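Local coordinates for protein effector EagT6 (Pseudomonas aeruginosa, PDB 1TU1) that is essential for delivery of the toxin Tse6 to target cells, acting in the loading of Tse6 onto VgrG1a as homodimers, two of which interact with the toxin, at residues 19-24 and 42-47; 27-32 and 126-131; 36-41 and 118-123; 89-94 and 102-107. One frame throughout, in Å; residues are numbered along the deposited sequence.

From the N terminus, the chain first closes a short loop at contact 1, where the end of strand 38-45 returns to 19-24, just ahead of strand 25-29. Contacts 2 and 3 close long loops, and contact 4, innermost, only a short hairpin. Contact 2 spans the widest, from 27-32 to 126-131, laying helix 125-137 against strand 25-29, the outermost within the chain, which the second subunit extends. Within it, contact 3 pairs 36-41 with 118-123 inside the six-stranded sheet, and within that contact 4 joins 89-94 to 102-107. Contact 1 crosses contacts 2 and 3 along the chain and precedes contact 4. Arg103 of contact 4 reaches Glu129 of contact 2 through a salt bridge.

Contact 1 (19-24 and 42-47); sequences WQDQSI and ISRDAS
Arg44 dominates this meeting of the loop before strand 25-29 with the end of strand 38-45. Its side chain bends at chi2 (88°), which lays the guanidinium alongside residues 21-24. NH1 gives a weak bond to Ser23 O at 3.0 Å, while Ser23 CB sits over one face of the group, near its rim. Ile24 packs by its backbone and CG2, its CA directing a C-H contact at Ile42 O, 3.3 Å away. Asp21 OD1 accepts from Ser23 N, an Asx turn that fixes the bend, and a second bond from Ser23 OG uses its syn lone pair. Two waters bridge the backbones: one joins Asp21 O to Arg44 O, the other Ser23 O to Arg44 N. Arg44 NH2 makes a salt bridge with Glu10 of the second subunit. Asp21 OD2 lies 4.3 Å from Arg44 NE, well out of the guanidinium plane, so it probably adds only diffuse electrostatic support to a charge whose main partner belongs to the dimer interface.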
loop_
_atom_site.group_PDB
_atom_site.type_symbol
_atom_site.label_atom_id
_atom_site.label_comp_id
_atom_site.label_asym_id
_atom_site.label_seq_id
_atom_site.Cartn_x
_atom_site.Cartn_y
_atom_site.Cartn_z
ATOM N N TRP A 19 -7.917 11.641 7.380
ATOM C CA TRP A 19 -6.712 11.109 6.717
ATOM C C TRP A 19 -6.996 10.711 5.269
ATOM O O TRP A 19 -8.030 10.119 4.978
ATOM C CB TRP A 19 -6.165 9.882 7.461
ATOM C CG TRP A 19 -5.600 10.178 8.828
ATOM C CD1 TRP A 19 -5.704 11.337 9.542
ATOM C CD2 TRP A 19 -4.825 9.279 9.642
ATOM N NE1 TRP A 19 -5.043 11.215 10.742
ATOM C CE2 TRP A 19 -4.508 9.959 10.842
ATOM C CE3 TRP A 19 -4.382 7.968 9.484
ATOM C CZ2 TRP A 19 -3.753 9.381 11.866
ATOM C CZ3 TRP A 19 -3.629 7.379 10.537
ATOM C CH2 TRP A 19 -3.330 8.099 11.697
ATOM N N GLN A 20 -6.046 10.981 4.382
ATOM C CA GLN A 20 -6.199 10.674 2.973
ATOM C C GLN A 20 -5.453 9.376 2.649
ATOM O O GLN A 20 -4.264 9.274 2.856
ATOM C CB GLN A 20 -5.648 11.826 2.133
ATOM C CG GLN A 20 -5.596 11.570 0.649
ATOM C CD GLN A 20 -4.875 12.667 -0.100
ATOM O OE1 GLN A 20 -5.052 13.846 0.209
ATOM N NE2 GLN A 20 -4.063 12.290 -1.079
ATOM N N ASP A 21 -6.185 8.407 2.127
ATOM C CA ASP A 21 -5.654 7.073 1.835
ATOM C C ASP A 21 -4.950 7.007 0.495
ATOM O O ASP A 21 -5.537 7.344 -0.513
ATOM C CB ASP A 21 -6.814 6.084 1.873
ATOM C CG ASP A 21 -6.397 4.669 1.565
ATOM O OD1 ASP A 21 -5.200 4.326 1.673
ATOM O OD2 ASP A 21 -7.244 3.834 1.207
ATOM N N GLN A 22 -3.687 6.564 0.498
ATOM C CA GLN A 22 -2.844 6.446 -0.696
ATOM C C GLN A 22 -2.254 5.014 -0.791
ATOM O O GLN A 22 -1.233 4.788 -1.429
ATOM C CB GLN A 22 -1.719 7.499 -0.666
ATOM C CG GLN A 22 -2.246 8.940 -0.491
ATOM C CD GLN A 22 -1.184 10.044 -0.534
ATOM O OE1 GLN A 22 -1.542 11.235 -0.557
ATOM N NE2 GLN A 22 0.096 9.674 -0.506
ATOM N N SER A 23 -2.916 4.077 -0.140
ATOM C CA SER A 23 -2.413 2.719 0.012
ATOM C C SER A 23 -2.203 2.007 -1.344
ATOM O O SER A 23 -2.983 2.179 -2.263
ATOM C CB SER A 23 -3.378 1.919 0.875
ATOM O OG SER A 23 -3.359 2.436 2.187
ATOM N N ILE A 24 -1.137 1.221 -1.441
ATOM C CA ILE A 24 -0.877 0.414 -2.630
ATOM C C ILE A 24 -0.527 -1.027 -2.228
ATOM O O ILE A 24 0.374 -1.269 -1.407
ATOM C CB ILE A 24 0.274 1.063 -3.445
ATOM C CG1 ILE A 24 -0.044 2.526 -3.793
ATOM C CG2 ILE A 24 0.526 0.329 -4.743
ATOM C CD1 ILE A 24 1.150 3.307 -4.244
ATOM N N ILE A 42 -2.475 -2.978 -6.677
ATOM C CA ILE A 42 -3.813 -2.468 -6.372
ATOM C C ILE A 42 -3.659 -1.095 -5.787
ATOM O O ILE A 42 -2.931 -0.916 -4.776
ATOM C CB ILE A 42 -4.537 -3.375 -5.394
ATOM C CG1 ILE A 42 -4.509 -4.831 -5.892
ATOM C CG2 ILE A 42 -6.007 -2.891 -5.199
ATOM C CD1 ILE A 42 -5.073 -5.812 -4.880
ATOM N N SER A 43 -4.329 -0.136 -6.415
ATOM C CA SER A 43 -4.311 1.260 -6.020
ATOM C C SER A 43 -5.768 1.778 -5.903
ATOM O O SER A 43 -6.711 1.037 -6.188
ATOM C CB SER A 43 -3.503 2.096 -6.997
ATOM O OG SER A 43 -4.036 2.035 -8.306
ATOM N N ARG A 44 -5.912 2.980 -5.347
ATOM C CA ARG A 44 -7.211 3.624 -5.114
ATOM C C ARG A 44 -7.201 5.010 -5.743
ATOM O O ARG A 44 -6.176 5.700 -5.736
ATOM C CB ARG A 44 -7.483 3.817 -3.619
ATOM C CG ARG A 44 -7.645 2.549 -2.827
ATOM C CD ARG A 44 -6.315 1.996 -2.300
ATOM N NE ARG A 44 -6.535 0.733 -1.624
ATOM C CZ ARG A 44 -5.731 -0.315 -1.606
ATOM N NH1 ARG A 44 -4.583 -0.309 -2.268
ATOM N NH2 ARG A 44 -6.129 -1.393 -0.913
ATOM N N ASP A 45 -8.375 5.453 -6.227
ATOM C CA ASP A 45 -8.497 6.775 -6.837
ATOM C C ASP A 45 -9.828 7.378 -6.352
ATOM O O ASP A 45 -10.890 6.935 -6.764
ATOM C CB ASP A 45 -8.445 6.622 -8.358
ATOM C CG ASP A 45 -8.453 7.969 -9.122
ATOM O OD1 ASP A 45 -8.658 9.041 -8.522
ATOM O OD2 ASP A 45 -8.248 8.012 -10.357
ATOM N N ALA A 46 -9.737 8.368 -5.463
ATOM C CA ALA A 46 -10.908 9.012 -4.880
ATOM C C ALA A 46 -11.398 10.247 -5.678
ATOM O O ALA A 46 -12.222 11.020 -5.183
ATOM C CB ALA A 46 -10.634 9.386 -3.447
ATOM N N SER A 47 -10.922 10.397 -6.902
ATOM C CA SER A 47 -11.224 11.574 -7.727
ATOM C C SER A 47 -12.547 11.469 -8.526
ATOM O O SER A 47 -12.919 12.419 -9.219
ATOM C CB SER A 47 -10.074 11.853 -8.701
ATOM O OG SER A 47 -10.002 10.886 -9.741
HETATM O O HOH W 1 -5.088 6.956 -3.394
HETATM O O HOH W 2 -3.719 4.309 -3.897
#

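Contact 2 (27-32 and 126-131); sequences FKLPAS and PHHEPA
Leu29, the last residue of strand 25-29, opens the contact by pointing its side chain at helix 125-137. With CG anti to its carbonyl carbon, it slides past His128 in the opposite direction, and its CB comes 3.8 Å from His128 ND1. The CD2 methyl runs on to Ala131 CB at 4.4 Å, where a small residue lets the branched leucine approach the helix. Pro30 follows with its CB turned from the helix, but its carbonyl oxygen lies at the edge of the His128 imidazole, 3.7 Å from CE1. The C-terminal helix of this DcrB-family domain packs here beside the end of the sheet's outermost strand within the chain, which the second subunit extends. Buried His128 is one of its anchors: NE2 is hydrogen-bonded to Arg36 O, which fixes the ring's rotation while ND1 faces the leucine. Trp19 of the second subunit also packs on Leu29 and Pro30. Ser32, beyond Ala31, brings the chain back toward the helix, its CB 3.4 Å from NE2 of His127. The His127 ring, with CG anti to the backbone N (chi1 175°), places ND1 over one face of the His128 ring, toward its rim and 3.6 Å above its plane.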
loop_
_atom_site.group_PDB
_atom_site.type_symbol
_atom_site.label_atom_id
_atom_site.label_comp_id
_atom_site.label_asym_id
_atom_site.label_seq_id
_atom_site.Cartn_x
_atom_site.Cartn_y
_atom_site.Cartn_z
ATOM N N PHE A 27 2.311 -6.845 -5.589
ATOM C CA PHE A 27 2.663 -8.262 -5.744
ATOM C C PHE A 27 3.582 -8.443 -6.954
ATOM O O PHE A 27 3.358 -7.866 -8.012
ATOM C CB PHE A 27 1.417 -9.127 -5.875
ATOM C CG PHE A 27 0.506 -9.015 -4.715
ATOM C CD1 PHE A 27 0.721 -9.762 -3.578
ATOM C CD2 PHE A 27 -0.560 -8.101 -4.734
ATOM C CE1 PHE A 27 -0.108 -9.650 -2.489
ATOM C CE2 PHE A 27 -1.388 -7.992 -3.648
ATOM C CZ PHE A 27 -1.176 -8.753 -2.532
ATOM N N LYS A 28 4.677 -9.179 -6.771
ATOM C CA LYS A 28 5.580 -9.477 -7.866
ATOM C C LYS A 28 5.363 -10.927 -8.276
ATOM O O LYS A 28 5.443 -11.816 -7.449
ATOM C CB LYS A 28 7.043 -9.266 -7.465
ATOM C CG LYS A 28 7.345 -7.856 -6.954
ATOM C CD LYS A 28 6.949 -6.810 -7.963
ATOM C CE LYS A 28 7.411 -5.424 -7.557
ATOM N NZ LYS A 28 8.888 -5.343 -7.523
ATOM N N LEU A 29 5.078 -11.121 -9.553
ATOM C CA LEU A 29 4.854 -12.441 -10.148
ATOM C C LEU A 29 6.220 -12.956 -10.616
ATOM O O LEU A 29 6.805 -12.358 -11.490
ATOM C CB LEU A 29 3.917 -12.354 -11.346
ATOM C CG LEU A 29 2.428 -12.143 -11.052
ATOM C CD1 LEU A 29 2.165 -10.687 -10.587
ATOM C CD2 LEU A 29 1.593 -12.483 -12.289
ATOM N N PRO A 30 6.698 -14.063 -10.060
ATOM C CA PRO A 30 8.083 -14.517 -10.286
ATOM C C PRO A 30 8.455 -14.704 -11.748
ATOM O O PRO A 30 7.630 -15.158 -12.547
ATOM C CB PRO A 30 8.152 -15.869 -9.555
ATOM C CG PRO A 30 6.730 -16.261 -9.241
ATOM C CD PRO A 30 5.944 -14.980 -9.188
ATOM N N ALA A 31 9.683 -14.329 -12.099
ATOM C CA ALA A 31 10.261 -14.705 -13.392
ATOM C C ALA A 31 10.202 -16.223 -13.566
ATOM O O ALA A 31 10.173 -16.968 -12.592
ATOM C CB ALA A 31 11.696 -14.238 -13.501
ATOM N N SER A 32 10.205 -16.657 -14.814
ATOM C CA SER A 32 10.158 -18.081 -15.149
ATOM C C SER A 32 10.703 -18.277 -16.555
ATOM O O SER A 32 10.081 -17.859 -17.526
ATOM C CB SER A 32 8.724 -18.592 -15.071
ATOM O OG SER A 32 8.675 -20.003 -15.177
ATOM N N PRO A 126 1.784 -13.078 -22.397
ATOM C CA PRO A 126 1.174 -14.416 -22.495
ATOM C C PRO A 126 1.579 -15.355 -21.376
ATOM O O PRO A 126 0.806 -16.231 -21.006
ATOM C CB PRO A 126 1.682 -14.939 -23.855
ATOM C CG PRO A 126 1.994 -13.724 -24.614
ATOM C CD PRO A 126 2.561 -12.749 -23.604
ATOM N N HIS A 127 2.783 -15.198 -20.846
ATOM C CA HIS A 127 3.231 -16.063 -19.767
ATOM C C HIS A 127 2.516 -15.748 -18.447
ATOM O O HIS A 127 2.153 -16.645 -17.689
ATOM C CB HIS A 127 4.742 -15.935 -19.575
ATOM C CG HIS A 127 5.235 -16.700 -18.399
ATOM N ND1 HIS A 127 5.207 -16.189 -17.120
ATOM C CD2 HIS A 127 5.695 -17.966 -18.289
ATOM C CE1 HIS A 127 5.654 -17.099 -16.276
ATOM N NE2 HIS A 127 5.954 -18.189 -16.960
ATOM N N HIS A 128 2.328 -14.467 -18.164
ATOM C CA HIS A 128 1.755 -14.048 -16.876
ATOM C C HIS A 128 0.209 -14.048 -16.840
ATOM O O HIS A 128 -0.399 -14.096 -15.767
ATOM C CB HIS A 128 2.304 -12.670 -16.509
ATOM C CG HIS A 128 3.740 -12.705 -16.093
ATOM N ND1 HIS A 128 4.182 -13.450 -15.023
ATOM C CD2 HIS A 128 4.834 -12.112 -16.620
ATOM C CE1 HIS A 128 5.489 -13.303 -14.901
ATOM N NE2 HIS A 128 5.908 -12.483 -15.846
ATOM N N GLU A 129 -0.399 -14.028 -18.016
ATOM C CA GLU A 129 -1.846 -13.849 -18.164
ATOM C C GLU A 129 -2.676 -14.850 -17.385
ATOM O O GLU A 129 -3.610 -14.455 -16.705
ATOM C CB GLU A 129 -2.218 -13.854 -19.641
ATOM C CG GLU A 129 -3.606 -13.335 -19.961
ATOM C CD GLU A 129 -3.781 -13.031 -21.439
ATOM O OE1 GLU A 129 -2.778 -12.672 -22.103
ATOM O OE2 GLU A 129 -4.929 -13.153 -21.938
ATOM N N PRO A 130 -2.368 -16.141 -17.446
ATOM C CA PRO A 130 -3.156 -17.128 -16.705
ATOM C C PRO A 130 -3.279 -16.851 -15.202
ATOM O O PRO A 130 -4.388 -16.938 -14.648
ATOM C CB PRO A 130 -2.393 -18.435 -16.961
ATOM C CG PRO A 130 -1.731 -18.208 -18.271
ATOM C CD PRO A 130 -1.307 -16.790 -18.239
ATOM N N ALA A 131 -2.159 -16.554 -14.543
ATOM C CA ALA A 131 -2.164 -16.306 -13.106
ATOM C C ALA A 131 -2.891 -14.986 -12.794
ATOM O O ALA A 131 -3.652 -14.928 -11.861
ATOM C CB ALA A 131 -0.745 -16.258 -12.564
#

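Contact 3 (36-41 and 118-123); sequences REASFV and LTTTPA
Backbone hydrogen bonds form the core of this contact, where strand 38-41 runs antiparallel to strand 118-120 at 163°. Ser39 and Thr119 are a hydrogen-bonded pair: Ser39 N gives to Thr119 O at 3.2 Å, and Thr119 N returns the bond to Ser39 O at 2.9 Å, nearly along the C=O axis. Next to it, Phe40 and Leu118 form a non-hydrogen-bonded pair, in which Leu118 CA points a C-H at the same Ser39 O, 3.3 Å away. The methyl of Ala38 also rests against the backbone, at Thr119 O.

Polar side chains take the face bearing Ser39 and Thr119. Ser39 OG occupies the crowded position between backbone N and carbonyl carbon (chi1 69°), from which it meets Thr119 CB at 3.6 Å. One water joins the two hydroxyls, 2.7 Å from Ser39 OG and 2.7 Å from Thr119 OG1; two short hydroxyl side chains suit a shared water on this partly exposed face.

Apolar contact between the strands is made by Ala38 CB, which touches Thr120 CB and meets Leu118 CD1 at 4.4 Å. Large hydrophobic groups suit the face of Phe40 and Leu118 because helix 125-137 lies over it, with Met136 on Phe40 and Trp132 on Leu118.

The pairing joins the second and third strands of a six-stranded antiparallel sheet, far apart in sequence and backed by a helix, in the DcrB-family fold.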
loop_
_atom_site.group_PDB
_atom_site.type_symbol
_atom_site.label_atom_id
_atom_site.label_comp_id
_atom_site.label_asym_id
_atom_site.label_seq_id
_atom_site.Cartn_x
_atom_site.Cartn_y
_atom_site.Cartn_z
ATOM N N ARG A 36 10.395 -12.337 -17.643
ATOM C CA ARG A 36 10.825 -11.590 -16.467
ATOM C C ARG A 36 9.696 -11.439 -15.429
ATOM O O ARG A 36 8.522 -11.734 -15.689
ATOM C CB ARG A 36 11.353 -10.205 -16.853
ATOM C CG ARG A 36 12.377 -10.182 -17.988
ATOM C CD ARG A 36 13.601 -11.066 -17.776
ATOM N NE ARG A 36 14.679 -10.744 -18.721
ATOM C CZ ARG A 36 15.823 -11.423 -18.831
ATOM N NH1 ARG A 36 16.078 -12.464 -18.046
ATOM N NH2 ARG A 36 16.728 -11.046 -19.724
ATOM N N GLU A 37 10.089 -11.014 -14.237
ATOM C CA GLU A 37 9.151 -10.757 -13.162
ATOM C C GLU A 37 8.182 -9.663 -13.591
ATOM O O GLU A 37 8.583 -8.676 -14.150
ATOM C CB GLU A 37 9.912 -10.300 -11.917
ATOM C CG GLU A 37 9.089 -10.240 -10.651
ATOM C CD GLU A 37 9.952 -10.051 -9.411
ATOM O OE1 GLU A 37 10.294 -8.903 -9.126
ATOM O OE2 GLU A 37 10.259 -11.041 -8.722
ATOM N N ALA A 38 6.906 -9.871 -13.330
ATOM C CA ALA A 38 5.870 -8.840 -13.541
ATOM C C ALA A 38 5.369 -8.308 -12.201
ATOM O O ALA A 38 5.683 -8.850 -11.150
ATOM C CB ALA A 38 4.710 -9.454 -14.292
ATOM N N SER A 39 4.591 -7.232 -12.248
ATOM C CA SER A 39 3.976 -6.700 -11.037
ATOM C C SER A 39 2.463 -6.623 -11.185
ATOM O O SER A 39 1.949 -6.352 -12.278
ATOM C CB SER A 39 4.558 -5.349 -10.671
ATOM O OG SER A 39 4.215 -4.323 -11.567
ATOM N N PHE A 40 1.775 -6.848 -10.074
ATOM C CA PHE A 40 0.317 -6.717 -9.981
ATOM C C PHE A 40 0.091 -5.810 -8.781
ATOM O O PHE A 40 0.434 -6.177 -7.648
ATOM C CB PHE A 40 -0.323 -8.065 -9.764
ATOM C CG PHE A 40 -1.813 -8.020 -9.566
ATOM C CD1 PHE A 40 -2.646 -7.630 -10.600
ATOM C CD2 PHE A 40 -2.376 -8.323 -8.314
ATOM C CE1 PHE A 40 -4.043 -7.602 -10.430
ATOM C CE2 PHE A 40 -3.776 -8.285 -8.118
ATOM C CZ PHE A 40 -4.607 -7.910 -9.175
ATOM N N VAL A 41 -0.478 -4.636 -9.043
ATOM C CA VAL A 41 -0.558 -3.565 -8.065
ATOM C C VAL A 41 -2.027 -3.103 -7.915
ATOM O O VAL A 41 -2.723 -2.896 -8.906
ATOM C CB VAL A 41 0.318 -2.393 -8.494
ATOM C CG1 VAL A 41 0.060 -1.161 -7.661
ATOM C CG2 VAL A 41 1.797 -2.775 -8.464
ATOM N N LEU A 118 -1.750 -4.983 -13.928
ATOM C CA LEU A 118 -0.664 -5.914 -14.272
ATOM C C LEU A 118 0.291 -5.178 -15.205
ATOM O O LEU A 118 -0.131 -4.628 -16.222
ATOM C CB LEU A 118 -1.215 -7.151 -14.971
ATOM C CG LEU A 118 -0.165 -8.190 -15.451
ATOM C CD1 LEU A 118 0.387 -8.959 -14.277
ATOM C CD2 LEU A 118 -0.804 -9.142 -16.434
ATOM N N THR A 119 1.577 -5.174 -14.869
ATOM C CA THR A 119 2.573 -4.561 -15.692
ATOM C C THR A 119 3.603 -5.598 -16.103
ATOM O O THR A 119 4.197 -6.267 -15.262
ATOM C CB THR A 119 3.261 -3.445 -14.946
ATOM O OG1 THR A 119 2.307 -2.461 -14.545
ATOM C CG2 THR A 119 4.222 -2.695 -15.873
ATOM N N THR A 120 3.811 -5.711 -17.404
ATOM C CA THR A 120 4.768 -6.659 -17.964
ATOM C C THR A 120 5.279 -6.064 -19.271
ATOM O O THR A 120 5.066 -4.889 -19.530
ATOM C CB THR A 120 4.087 -8.017 -18.145
ATOM O OG1 THR A 120 5.054 -9.013 -18.474
ATOM C CG2 THR A 120 3.127 -8.010 -19.345
ATOM N N THR A 121 6.008 -6.844 -20.062
ATOM C CA THR A 121 6.388 -6.423 -21.416
ATOM C C THR A 121 5.465 -7.143 -22.378
ATOM O O THR A 121 4.884 -8.150 -22.017
ATOM C CB THR A 121 7.840 -6.840 -21.755
ATOM O OG1 THR A 121 7.972 -8.250 -21.586
ATOM C CG2 THR A 121 8.841 -6.243 -20.780
ATOM N N PRO A 122 5.355 -6.671 -23.614
ATOM C CA PRO A 122 4.553 -7.397 -24.612
ATOM C C PRO A 122 4.969 -8.860 -24.755
ATOM O O PRO A 122 4.107 -9.740 -24.783
ATOM C CB PRO A 122 4.772 -6.594 -25.892
ATOM C CG PRO A 122 5.167 -5.233 -25.423
ATOM C CD PRO A 122 5.931 -5.428 -24.157
ATOM N N ALA A 123 6.273 -9.126 -24.764
ATOM C CA ALA A 123 6.781 -10.499 -24.861
ATOM C C ALA A 123 6.355 -11.390 -23.699
ATOM O O ALA A 123 6.160 -12.593 -23.875
ATOM C CB ALA A 123 8.321 -10.498 -24.996
HETATM O O HOH W 3 1.781 -3.153 -12.017
#

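Contact 4 (89-94 and 102-107); sequences LDYQWQ and LRQVFI
The flat phenol of Tyr91 and the branched end of Leu102 fit together across this strand pair. Tyr91 takes the crowded rotamer, CG between backbone N and carbonyl carbon (chi1 65°), which swings its ring over the neighbouring strand, so that Leu102 CB lies above the ring centre, 4.2 Å from the centroid, in a CH-pi contact. The leucine methyls then spread: CD2 reaches Tyr91 CZ at 3.7 Å, and CD1 meets the edge of the Trp93 indole, 3.9 Å from NE1. A branched residue suits this place because its CB and methyls can touch both Tyr91 and Trp93. Along the same face, Tyr91 OH donates to Gln104 OE1 at 2.6 Å, the oxygen lying at the ring edge, while Gln104 NE2 is held by Thr117. Leu89 pushes CD1 against Phe106 CE2 at 3.7 Å, with helix 53-67 packing on both residues.

On the reverse face, Arg103 curls at chi3 (74°) to grip Asp90 side-on, by a straight bond from NE to OD1 at 2.7 Å and a bent one from NH2 to OD2 at 2.7 Å. Trp77 also donates to Asp90 OD2, and Glu129 pairs with Arg103 NH1, so the guanidinium probably offsets part of the two carboxylates' negative charge. Two hydrogen-bonded backbone pairs, Leu89 with Gln104 and Tyr91 with Leu102, flank Asp90 and Arg103, the register of the antiparallel beta hairpin of strands 84-95 and 98-107.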
loop_
_atom_site.group_PDB
_atom_site.type_symbol
_atom_site.label_atom_id
_atom_site.label_comp_id
_atom_site.label_asym_id
_atom_site.label_seq_id
_atom_site.Cartn_x
_atom_site.Cartn_y
_atom_site.Cartn_z
ATOM N N LEU A 89 -8.771 -2.073 -19.401
ATOM C CA LEU A 89 -8.035 -1.466 -20.488
ATOM C C LEU A 89 -6.702 -2.173 -20.661
ATOM O O LEU A 89 -5.853 -2.118 -19.751
ATOM C CB LEU A 89 -7.727 -0.013 -20.198
ATOM C CG LEU A 89 -8.897 0.942 -20.018
ATOM C CD1 LEU A 89 -8.329 2.279 -19.658
ATOM C CD2 LEU A 89 -9.752 1.027 -21.303
ATOM N N ASP A 90 -6.529 -2.828 -21.811
ATOM C CA ASP A 90 -5.247 -3.387 -22.223
ATOM C C ASP A 90 -4.560 -2.372 -23.082
ATOM O O ASP A 90 -5.079 -1.977 -24.128
ATOM C CB ASP A 90 -5.436 -4.671 -23.003
ATOM C CG ASP A 90 -6.039 -5.752 -22.168
ATOM O OD1 ASP A 90 -5.843 -5.721 -20.928
ATOM O OD2 ASP A 90 -6.743 -6.666 -22.633
ATOM N N TYR A 91 -3.410 -1.897 -22.621
ATOM C CA TYR A 91 -2.666 -0.906 -23.367
ATOM C C TYR A 91 -1.164 -1.006 -23.170
ATOM O O TYR A 91 -0.690 -1.659 -22.241
ATOM C CB TYR A 91 -3.150 0.493 -23.051
ATOM C CG TYR A 91 -2.952 1.029 -21.631
ATOM C CD1 TYR A 91 -1.843 1.819 -21.307
ATOM C CD2 TYR A 91 -3.933 0.848 -20.650
ATOM C CE1 TYR A 91 -1.684 2.356 -20.041
ATOM C CE2 TYR A 91 -3.791 1.377 -19.379
ATOM C CZ TYR A 91 -2.673 2.130 -19.072
ATOM O OH TYR A 91 -2.534 2.670 -17.814
ATOM N N GLN A 92 -0.440 -0.355 -24.074
ATOM C CA GLN A 92 0.999 -0.235 -23.977
ATOM C C GLN A 92 1.376 1.226 -23.976
ATOM O O GLN A 92 0.607 2.089 -24.452
ATOM C CB GLN A 92 1.702 -1.016 -25.106
ATOM C CG GLN A 92 1.668 -0.387 -26.521
ATOM C CD GLN A 92 2.478 -1.213 -27.560
ATOM O OE1 GLN A 92 2.100 -2.343 -27.914
ATOM N NE2 GLN A 92 3.591 -0.648 -28.029
ATOM N N TRP A 93 2.532 1.513 -23.388
ATOM C CA TRP A 93 3.181 2.797 -23.564
ATOM C C TRP A 93 4.713 2.641 -23.466
ATOM O O TRP A 93 5.220 1.560 -23.152
ATOM C CB TRP A 93 2.663 3.842 -22.573
ATOM C CG TRP A 93 2.966 3.556 -21.134
ATOM C CD1 TRP A 93 2.462 2.527 -20.376
ATOM C CD2 TRP A 93 3.825 4.304 -20.264
ATOM N NE1 TRP A 93 2.953 2.599 -19.093
ATOM C CE2 TRP A 93 3.791 3.677 -18.995
ATOM C CE3 TRP A 93 4.635 5.431 -20.426
ATOM C CZ2 TRP A 93 4.527 4.138 -17.912
ATOM C CZ3 TRP A 93 5.366 5.896 -19.328
ATOM C CH2 TRP A 93 5.297 5.246 -18.093
ATOM N N GLN A 94 5.424 3.728 -23.744
ATOM C CA GLN A 94 6.879 3.712 -23.804
ATOM C C GLN A 94 7.447 4.442 -22.606
ATOM O O GLN A 94 7.440 5.671 -22.544
ATOM C CB GLN A 94 7.390 4.366 -25.100
ATOM C CG GLN A 94 8.929 4.354 -25.250
ATOM C CD GLN A 94 9.411 5.175 -26.451
ATOM O OE1 GLN A 94 9.654 6.393 -26.332
ATOM N NE2 GLN A 94 9.538 4.517 -27.604
ATOM N N LEU A 102 0.298 -3.204 -20.216
ATOM C CA LEU A 102 -0.548 -3.079 -19.035
ATOM C C LEU A 102 -1.926 -3.700 -19.245
ATOM O O LEU A 102 -2.533 -3.561 -20.312
ATOM C CB LEU A 102 -0.704 -1.607 -18.689
ATOM C CG LEU A 102 0.349 -1.077 -17.712
ATOM C CD1 LEU A 102 1.757 -1.066 -18.328
ATOM C CD2 LEU A 102 -0.029 0.299 -17.271
ATOM N N ARG A 103 -2.410 -4.402 -18.230
ATOM C CA ARG A 103 -3.804 -4.791 -18.138
ATOM C C ARG A 103 -4.334 -4.182 -16.836
ATOM O O ARG A 103 -3.990 -4.651 -15.735
ATOM C CB ARG A 103 -3.943 -6.303 -18.153
ATOM C CG ARG A 103 -3.202 -6.960 -19.348
ATOM C CD ARG A 103 -3.737 -8.311 -19.742
ATOM N NE ARG A 103 -5.012 -8.231 -20.439
ATOM C CZ ARG A 103 -5.697 -9.288 -20.868
ATOM N NH1 ARG A 103 -5.265 -10.516 -20.636
ATOM N NH2 ARG A 103 -6.857 -9.127 -21.490
ATOM N N GLN A 104 -5.132 -3.127 -16.987
ATOM C CA GLN A 104 -5.551 -2.240 -15.906
ATOM C C GLN A 104 -7.078 -2.263 -15.738
ATOM O O GLN A 104 -7.817 -1.941 -16.670
ATOM C CB GLN A 104 -5.064 -0.830 -16.204
ATOM C CG GLN A 104 -5.134 0.135 -15.044
ATOM C CD GLN A 104 -4.297 1.368 -15.260
ATOM O OE1 GLN A 104 -4.507 2.115 -16.217
ATOM N NE2 GLN A 104 -3.316 1.578 -14.382
ATOM N N VAL A 105 -7.552 -2.700 -14.579
ATOM C CA VAL A 105 -8.983 -2.796 -14.312
ATOM C C VAL A 105 -9.405 -1.686 -13.334
ATOM O O VAL A 105 -8.804 -1.505 -12.266
ATOM C CB VAL A 105 -9.349 -4.142 -13.745
ATOM C CG1 VAL A 105 -10.876 -4.244 -13.469
ATOM C CG2 VAL A 105 -8.902 -5.292 -14.690
ATOM N N PHE A 106 -10.424 -0.931 -13.715
ATOM C CA PHE A 106 -10.985 0.086 -12.844
ATOM C C PHE A 106 -12.286 -0.456 -12.338
ATOM O O PHE A 106 -13.141 -0.864 -13.141
ATOM C CB PHE A 106 -11.218 1.365 -13.626
ATOM C CG PHE A 106 -9.986 1.957 -14.202
ATOM C CD1 PHE A 106 -9.347 3.001 -13.555
ATOM C CD2 PHE A 106 -9.450 1.483 -15.394
ATOM C CE1 PHE A 106 -8.202 3.585 -14.087
ATOM C CE2 PHE A 106 -8.291 2.069 -15.945
ATOM C CZ PHE A 106 -7.663 3.113 -15.286
ATOM N N ILE A 107 -12.443 -0.511 -11.010
ATOM C CA ILE A 107 -13.650 -1.046 -10.404
ATOM C C ILE A 107 -14.329 0.056 -9.609
ATOM O O ILE A 107 -13.786 0.561 -8.635
ATOM C CB ILE A 107 -13.362 -2.245 -9.475
ATOM C CG1 ILE A 107 -12.502 -3.300 -10.186
ATOM C CG2 ILE A 107 -14.690 -2.835 -8.949
ATOM C CD1 ILE A 107 -12.100 -4.449 -9.295
#